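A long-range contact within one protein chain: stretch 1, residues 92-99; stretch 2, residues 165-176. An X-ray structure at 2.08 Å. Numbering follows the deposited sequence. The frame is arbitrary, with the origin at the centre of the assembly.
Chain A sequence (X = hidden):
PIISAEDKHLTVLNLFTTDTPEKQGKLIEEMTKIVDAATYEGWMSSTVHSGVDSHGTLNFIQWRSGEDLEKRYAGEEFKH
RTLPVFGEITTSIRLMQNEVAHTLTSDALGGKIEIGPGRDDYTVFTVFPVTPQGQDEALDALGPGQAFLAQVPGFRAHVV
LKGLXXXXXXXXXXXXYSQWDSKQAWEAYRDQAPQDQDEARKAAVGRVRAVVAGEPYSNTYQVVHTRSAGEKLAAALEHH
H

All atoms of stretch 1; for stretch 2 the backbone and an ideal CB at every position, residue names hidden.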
ATOM      1  N   SER A  92       6.128  -0.362 -14.845  1.00 13.51           N
ATOM      2  CA  SER A  92       5.793  -1.647 -14.233  1.00 15.79           C
ATOM      3  C   SER A  92       4.419  -1.635 -13.559  1.00 14.70           C
ATOM      4  O   SER A  92       3.888  -0.579 -13.183  1.00 13.82           O
ATOM      5  CB  SER A  92       6.855  -2.073 -13.212  1.00 18.01           C
ATOM      6  OG  SER A  92       6.760  -1.303 -12.021  1.00 18.28           O
ATOM      7  N   ILE A  93       3.868  -2.832 -13.397  1.00 14.05           N
ATOM      8  CA  ILE A  93       2.581  -3.045 -12.756  1.00 13.40           C
ATOM      9  C   ILE A  93       2.704  -4.248 -11.834  1.00 16.00           C
ATOM     10  O   ILE A  93       3.129  -5.325 -12.264  1.00 16.73           O
ATOM     11  CB  ILE A  93       1.511  -3.371 -13.802  1.00 13.62           C
ATOM     12  CG1 ILE A  93       1.238  -2.160 -14.695  1.00 15.00           C
ATOM     13  CG2 ILE A  93       0.238  -3.887 -13.127  1.00 14.81           C
ATOM     14  CD1 ILE A  93       0.452  -2.515 -15.958  1.00 17.30           C
ATOM     15  N   ARG A  94       2.342  -4.070 -10.570  1.00 11.82           N
ATOM     16  CA  ARG A  94       2.300  -5.178  -9.624  1.00 14.02           C
ATOM     17  C   ARG A  94       0.973  -5.152  -8.884  1.00 16.35           C
ATOM     18  O   ARG A  94       0.651  -4.173  -8.204  1.00 14.84           O
ATOM     19  CB  ARG A  94       3.456  -5.104  -8.622  1.00 12.14           C
ATOM     20  CG  ARG A  94       4.782  -5.641  -9.158  1.00 20.89           C
ATOM     21  CD  ARG A  94       5.811  -4.550  -9.266  1.00 25.25           C
ATOM     22  NE  ARG A  94       6.975  -4.819  -8.427  1.00 33.54           N
ATOM     23  CZ  ARG A  94       7.897  -3.914  -8.104  1.00 35.03           C
ATOM     24  NH1 ARG A  94       7.785  -2.655  -8.531  1.00 28.88           N
ATOM     25  NH2 ARG A  94       8.920  -4.263  -7.332  1.00 33.08           N
ATOM     26  N   LEU A  95       0.200  -6.223  -9.032  1.00 13.34           N
ATOM     27  CA  LEU A  95      -1.096  -6.314  -8.380  1.00 14.57           C
ATOM     28  C   LEU A  95      -0.969  -7.368  -7.306  1.00 15.04           C
ATOM     29  O   LEU A  95      -0.889  -8.570  -7.605  1.00 13.57           O
ATOM     30  CB  LEU A  95      -2.194  -6.699  -9.377  1.00 12.68           C
ATOM     31  CG  LEU A  95      -2.228  -6.023 -10.749  1.00 13.44           C
ATOM     32  CD1 LEU A  95      -3.326  -6.669 -11.588  1.00 15.99           C
ATOM     33  CD2 LEU A  95      -2.441  -4.513 -10.661  1.00 11.34           C
HETATM   34  N   MSE A  96      -0.956  -6.919  -6.054  1.00 13.50           N
HETATM   35  CA  MSE A  96      -0.523  -7.764  -4.953  1.00 11.88           C
HETATM   36  C   MSE A  96      -1.643  -8.089  -3.973  1.00 14.16           C
HETATM   37  O   MSE A  96      -2.304  -7.194  -3.460  1.00 12.21           O
HETATM   38  CB  MSE A  96       0.633  -7.085  -4.222  1.00 11.93           C
HETATM   39  CG  MSE A  96       1.924  -7.000  -5.038  1.00 14.50           C
HETATM   40 SE   MSE A  96       3.212  -5.798  -4.203  0.84 17.45          SE
HETATM   41  CE  MSE A  96       2.226  -4.115  -4.481  1.00 11.76           C
ATOM     42  N   GLN A  97      -1.842  -9.376  -3.701  1.00 11.75           N
ATOM     43  CA  GLN A  97      -2.881  -9.797  -2.772  1.00 11.80           C
ATOM     44  C   GLN A  97      -2.258 -10.125  -1.424  1.00 13.14           C
ATOM     45  O   GLN A  97      -1.279 -10.869  -1.354  1.00 14.18           O
ATOM     46  CB  GLN A  97      -3.641 -11.009  -3.331  1.00 12.93           C
ATOM     47  CG  GLN A  97      -4.160 -10.791  -4.751  1.00 15.97           C
ATOM     48  CD  GLN A  97      -4.798 -12.040  -5.348  1.00 15.57           C
ATOM     49  OE1 GLN A  97      -5.426 -12.820  -4.642  1.00 16.18           O
ATOM     50  NE2 GLN A  97      -4.634 -12.231  -6.650  1.00 14.90           N
ATOM     51  N   ASN A  98      -2.832  -9.577  -0.357  1.00 11.94           N
ATOM     52  CA  ASN A  98      -2.231  -9.646   0.965  1.00 11.33           C
ATOM     53  C   ASN A  98      -3.236  -9.914   2.056  1.00 14.25           C
ATOM     54  O   ASN A  98      -4.441  -9.728   1.877  1.00 16.21           O
ATOM     55  CB  ASN A  98      -1.574  -8.303   1.314  1.00 15.07           C
ATOM     56  CG  ASN A  98      -0.816  -7.715   0.159  1.00 15.60           C
ATOM     57  OD1 ASN A  98       0.371  -7.988  -0.022  1.00 15.45           O
ATOM     58  ND2 ASN A  98      -1.504  -6.917  -0.651  1.00 14.26           N
ATOM     59  N   GLU A  99      -2.724 -10.316   3.210  1.00 15.39           N
ATOM     60  CA  GLU A  99      -3.504 -10.280   4.431  1.00 17.47           C
ATOM     61  C   GLU A  99      -2.786  -9.352   5.398  1.00 16.31           C
ATOM     62  O   GLU A  99      -1.571  -9.155   5.300  1.00 13.91           O
ATOM     63  CB  GLU A  99      -3.680 -11.676   5.024  1.00 15.40           C
ATOM     64  CG  GLU A  99      -2.421 -12.302   5.549  1.00 23.86           C
ATOM     65  CD  GLU A  99      -2.636 -13.759   5.969  1.00 35.63           C
ATOM     66  OE1 GLU A  99      -1.701 -14.362   6.537  1.00 37.24           O
ATOM     67  OE2 GLU A  99      -3.741 -14.300   5.727  1.00 39.44           O
ATOM     68  N   UNK A 165      -0.047 -13.683  -2.869  1.00 16.13           N
ATOM     69  CA  UNK A 165       0.221 -14.012  -4.261  1.00 17.87           C
ATOM     70  C   UNK A 165       0.140 -12.704  -5.037  1.00 16.78           C
ATOM     71  O   UNK A 165      -0.363 -11.710  -4.518  1.00 12.42           O
ATOM     72  CB  UNK A 165      -0.758 -15.056  -4.802  1.00 17.87           C
ATOM     73  N   UNK A 166       0.637 -12.679  -6.267  1.00 16.10           N
ATOM     74  CA  UNK A 166       0.725 -11.408  -6.974  1.00 19.59           C
ATOM     75  C   UNK A 166       0.815 -11.596  -8.470  1.00 19.25           C
ATOM     76  O   UNK A 166       1.327 -12.600  -8.931  1.00 21.14           O
ATOM     77  CB  UNK A 166       1.934 -10.610  -6.482  1.00 19.59           C
ATOM     78  N   UNK A 167       0.319 -10.622  -9.222  1.00 16.18           N
ATOM     79  CA  UNK A 167       0.558 -10.579 -10.658  1.00 15.58           C
ATOM     80  C   UNK A 167       1.631  -9.547 -10.916  1.00 17.23           C
ATOM     81  O   UNK A 167       1.487  -8.390 -10.528  1.00 18.35           O
ATOM     82  CB  UNK A 167      -0.719 -10.257 -11.436  1.00 15.58           C
ATOM     83  N   UNK A 168       2.724  -9.961 -11.545  1.00 15.32           N
ATOM     84  CA  UNK A 168       3.804  -9.047 -11.845  1.00 15.97           C
ATOM     85  C   UNK A 168       4.904  -9.100 -10.805  1.00 20.40           C
ATOM     86  O   UNK A 168       5.862  -8.340 -10.865  1.00 19.84           O
ATOM     87  CB  UNK A 168       3.266  -7.620 -11.961  1.00 15.97           C
ATOM     88  N   UNK A 169       4.763  -9.996  -9.839  1.00 19.25           N
ATOM     89  CA  UNK A 169       5.778 -10.176  -8.804  1.00 21.58           C
ATOM     90  C   UNK A 169       5.780 -11.649  -8.398  1.00 26.57           C
ATOM     91  O   UNK A 169       4.728 -12.221  -8.111  1.00 26.87           O
ATOM     92  CB  UNK A 169       5.515  -9.269  -7.600  1.00 21.58           C
ATOM     93  N   UNK A 170       6.954 -12.268  -8.396  1.00 25.61           N
ATOM     94  CA  UNK A 170       7.052 -13.670  -8.015  1.00 29.49           C
ATOM     95  C   UNK A 170       7.846 -13.859  -6.729  1.00 23.01           C
ATOM     96  O   UNK A 170       8.672 -13.030  -6.374  1.00 23.09           O
ATOM     97  CB  UNK A 170       7.695 -14.477  -9.145  1.00 29.49           C
ATOM     98  N   UNK A 171       7.579 -14.956  -6.034  1.00 20.36           N
ATOM     99  CA  UNK A 171       8.283 -15.265  -4.804  1.00 22.33           C
ATOM    100  C   UNK A 171       7.539 -14.683  -3.624  1.00 19.50           C
ATOM    101  O   UNK A 171       6.477 -14.072  -3.792  1.00 21.00           O
ATOM    102  CB  UNK A 171       9.718 -14.737  -4.848  1.00 22.33           C
ATOM    103  N   UNK A 172       8.098 -14.860  -2.435  1.00 15.83           N
ATOM    104  CA  UNK A 172       7.476 -14.373  -1.214  1.00 16.62           C
ATOM    105  C   UNK A 172       7.727 -12.878  -1.059  1.00 14.59           C
ATOM    106  O   UNK A 172       8.757 -12.367  -1.491  1.00 13.05           O
ATOM    107  CB  UNK A 172       8.004 -15.136   0.003  1.00 16.62           C
ATOM    108  N   UNK A 173       6.790 -12.177  -0.428  1.00 13.11           N
ATOM    109  CA  UNK A 173       6.982 -10.753  -0.191  1.00 13.47           C
ATOM    110  C   UNK A 173       6.184 -10.265   1.016  1.00 12.67           C
ATOM    111  O   UNK A 173       5.192 -10.877   1.414  1.00 15.70           O
ATOM    112  CB  UNK A 173       6.585  -9.956  -1.436  1.00 13.47           C
ATOM    113  N   UNK A 174       6.642  -9.173   1.620  1.00 12.08           N
ATOM    114  CA  UNK A 174       5.900  -8.544   2.708  1.00 11.94           C
ATOM    115  C   UNK A 174       5.919  -7.058   2.450  1.00 11.73           C
ATOM    116  O   UNK A 174       6.710  -6.571   1.642  1.00 12.41           O
ATOM    117  CB  UNK A 174       6.489  -8.882   4.079  1.00 11.94           C
ATOM    118  N   UNK A 175       5.039  -6.335   3.129  1.00 10.00           N
ATOM    119  CA  UNK A 175       4.880  -4.920   2.840  1.00 11.26           C
ATOM    120  C   UNK A 175       4.807  -4.142   4.121  1.00 12.19           C
ATOM    121  O   UNK A 175       4.181  -4.579   5.094  1.00 12.45           O
ATOM    122  CB  UNK A 175       3.634  -4.666   1.990  1.00 11.26           C
ATOM    123  N   UNK A 176       5.475  -2.994   4.115  1.00  9.64           N
ATOM    124  CA  UNK A 176       5.421  -2.045   5.207  1.00 11.93           C
ATOM    125  C   UNK A 176       4.679  -0.803   4.717  1.00  9.54           C
ATOM    126  O   UNK A 176       5.087  -0.195   3.726  1.00 10.75           O
ATOM    127  CB  UNK A 176       6.823  -1.697   5.710  1.00 11.93           C
TER

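Stretch 1 runs as a strand antiparallel to residues 165-167, and the visible backbone already fixes the pairing. Position 165 lies opposite Gln97: its O accepts from Gln97 N at 2.9 Å, while its N reaches Gln97 O only weakly, at 3.4 Å. Its CB projects on the same face of the sheet as the Gln97 side chain, 5.1 Å from Gln97 CD. A long polar residue able to donate to the amide oxygen would suit, as would a shorter one that leaves the amide free. The deposited residue is Arg165, whose NH1 donates to Gln97 OE1 at 3.0 Å, the acceptor lying at the edge of the guanidinium.

At 166 the CB turns to the other face, beside Met96, in a non-hydrogen-bonded pair. It sits 3.7 Å from Leu95 O and 3.9 Å from Met96 CG, so a small apolar side chain fits readily, though larger ones are not excluded. Ala166 rests its CB 3.9 Å from Met96 CG.

Position 167 pairs with Leu95 through two hydrogen bonds, Leu95 N to its O and its N to Leu95 O, both 2.9 Å. Its CB shares the face of the Leu95 side chain, where an aliphatic residue or the stem of a long polar one could pack. Arg167 does the latter: its CD lies 4.1 Å from Leu95 CD1, which sits over one face of the guanidinium.

At 168 the choice narrows to one. Phi is 96°, and an ideal CB would fall 2.3 Å from Ile93 O as well as jam against the preceding carbonyl. Gly168 avoids both, and its O approaches Arg94 CG at 3.4 Å.

The CB of 169 points toward stretch 1, 4.0 Å from Arg94 CG and 5.0 Å from Met96 CG, which favours a medium or large apolar group. Leu169 brings CD1 to 3.8 Å from Met96 SE, the selenium of a selenomethionine.

Positions 170 to 172 are out of reach and stretch 1 sets no preference there, although the backbone of 171 (phi 91°) itself calls for glycine. They are Glu170, whose OE1 accepts from Gly171 N at 2.9 Å, Gly171 and Ala172.

From 173 the CB again points toward stretch 1 but is distant, so a large side chain is needed for contact. Phe173 places CZ 3.9 Å from Met96 CB and CE2 3.3 Å from Asn98 OD1. Position 174 points away, leaving Val174 without contact. The CB of 175 points back, 5.1 Å from Asn98 OD1; branched or longer aliphatics would suit, and Ile175 CD1 lies 4.1 Å from Met96 SE. Position 176 is out of reach of stretch 1, which sets no preference there; it is Ser176.

Stretch 2 (165-176) RARGLEGAFVIS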
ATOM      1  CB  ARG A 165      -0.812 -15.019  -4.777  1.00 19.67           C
ATOM      2  CG  ARG A 165      -2.221 -14.477  -4.824  1.00 19.18           C
ATOM      3  CD  ARG A 165      -3.242 -15.591  -5.038  1.00 23.75           C
ATOM      4  NE  ARG A 165      -3.350 -16.462  -3.874  1.00 20.10           N
ATOM      5  CZ  ARG A 165      -4.106 -16.206  -2.808  1.00 24.54           C
ATOM      6  NH1 ARG A 165      -4.830 -15.094  -2.749  1.00 25.49           N
ATOM      7  NH2 ARG A 165      -4.130 -17.060  -1.792  1.00 29.15           N
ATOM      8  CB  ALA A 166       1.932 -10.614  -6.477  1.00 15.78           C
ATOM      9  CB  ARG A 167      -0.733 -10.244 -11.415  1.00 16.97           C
ATOM     10  CG  ARG A 167      -1.861 -11.249 -11.135  1.00 20.94           C
ATOM     11  CD  ARG A 167      -3.202 -10.802 -11.685  1.00 22.57           C
ATOM     12  NE  ARG A 167      -3.110 -10.538 -13.115  1.00 27.59           N
ATOM     13  CZ  ARG A 167      -4.149 -10.311 -13.911  1.00 28.94           C
ATOM     14  NH1 ARG A 167      -5.381 -10.320 -13.418  1.00 24.87           N
ATOM     15  NH2 ARG A 167      -3.952 -10.086 -15.205  1.00 31.24           N
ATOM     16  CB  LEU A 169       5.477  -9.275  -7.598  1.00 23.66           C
ATOM     17  CG  LEU A 169       6.374  -9.306  -6.351  1.00 22.61           C
ATOM     18  CD1 LEU A 169       5.847  -8.357  -5.288  1.00 19.38           C
ATOM     19  CD2 LEU A 169       6.474 -10.700  -5.774  1.00 25.35           C
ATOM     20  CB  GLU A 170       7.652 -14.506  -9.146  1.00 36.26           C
ATOM     21  CG  GLU A 170       6.592 -15.192 -10.012  1.00 40.65           C
ATOM     22  CD  GLU A 170       5.650 -16.093  -9.200  1.00 49.58           C
ATOM     23  OE1 GLU A 170       5.949 -16.384  -8.012  1.00 39.63           O
ATOM     24  OE2 GLU A 170       4.607 -16.512  -9.757  1.00 48.47           O
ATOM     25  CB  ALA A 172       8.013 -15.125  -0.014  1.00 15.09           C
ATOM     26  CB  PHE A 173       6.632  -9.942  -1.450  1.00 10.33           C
ATOM     27  CG  PHE A 173       5.182  -9.981  -1.808  1.00 11.23           C
ATOM     28  CD1 PHE A 173       4.658 -11.047  -2.532  1.00 14.34           C
ATOM     29  CD2 PHE A 173       4.339  -8.955  -1.425  1.00 12.08           C
ATOM     30  CE1 PHE A 173       3.305 -11.088  -2.869  1.00 15.22           C
ATOM     31  CE2 PHE A 173       2.987  -8.981  -1.753  1.00 15.25           C
ATOM     32  CZ  PHE A 173       2.467 -10.049  -2.472  1.00 12.43           C
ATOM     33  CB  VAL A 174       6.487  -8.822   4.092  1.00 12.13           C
ATOM     34  CG1 VAL A 174       6.540 -10.311   4.353  1.00 12.83           C
ATOM     35  CG2 VAL A 174       7.869  -8.202   4.217  1.00  9.70           C
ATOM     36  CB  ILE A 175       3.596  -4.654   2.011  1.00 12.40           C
ATOM     37  CG1 ILE A 175       3.816  -5.086   0.564  1.00 12.70           C
ATOM     38  CG2 ILE A 175       3.187  -3.171   2.093  1.00 10.54           C
ATOM     39  CD1 ILE A 175       2.549  -5.124  -0.262  1.00 15.47           C
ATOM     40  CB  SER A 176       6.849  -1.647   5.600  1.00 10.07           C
ATOM     41  OG  SER A 176       6.822  -0.625   6.576  1.00 11.13           O
TER
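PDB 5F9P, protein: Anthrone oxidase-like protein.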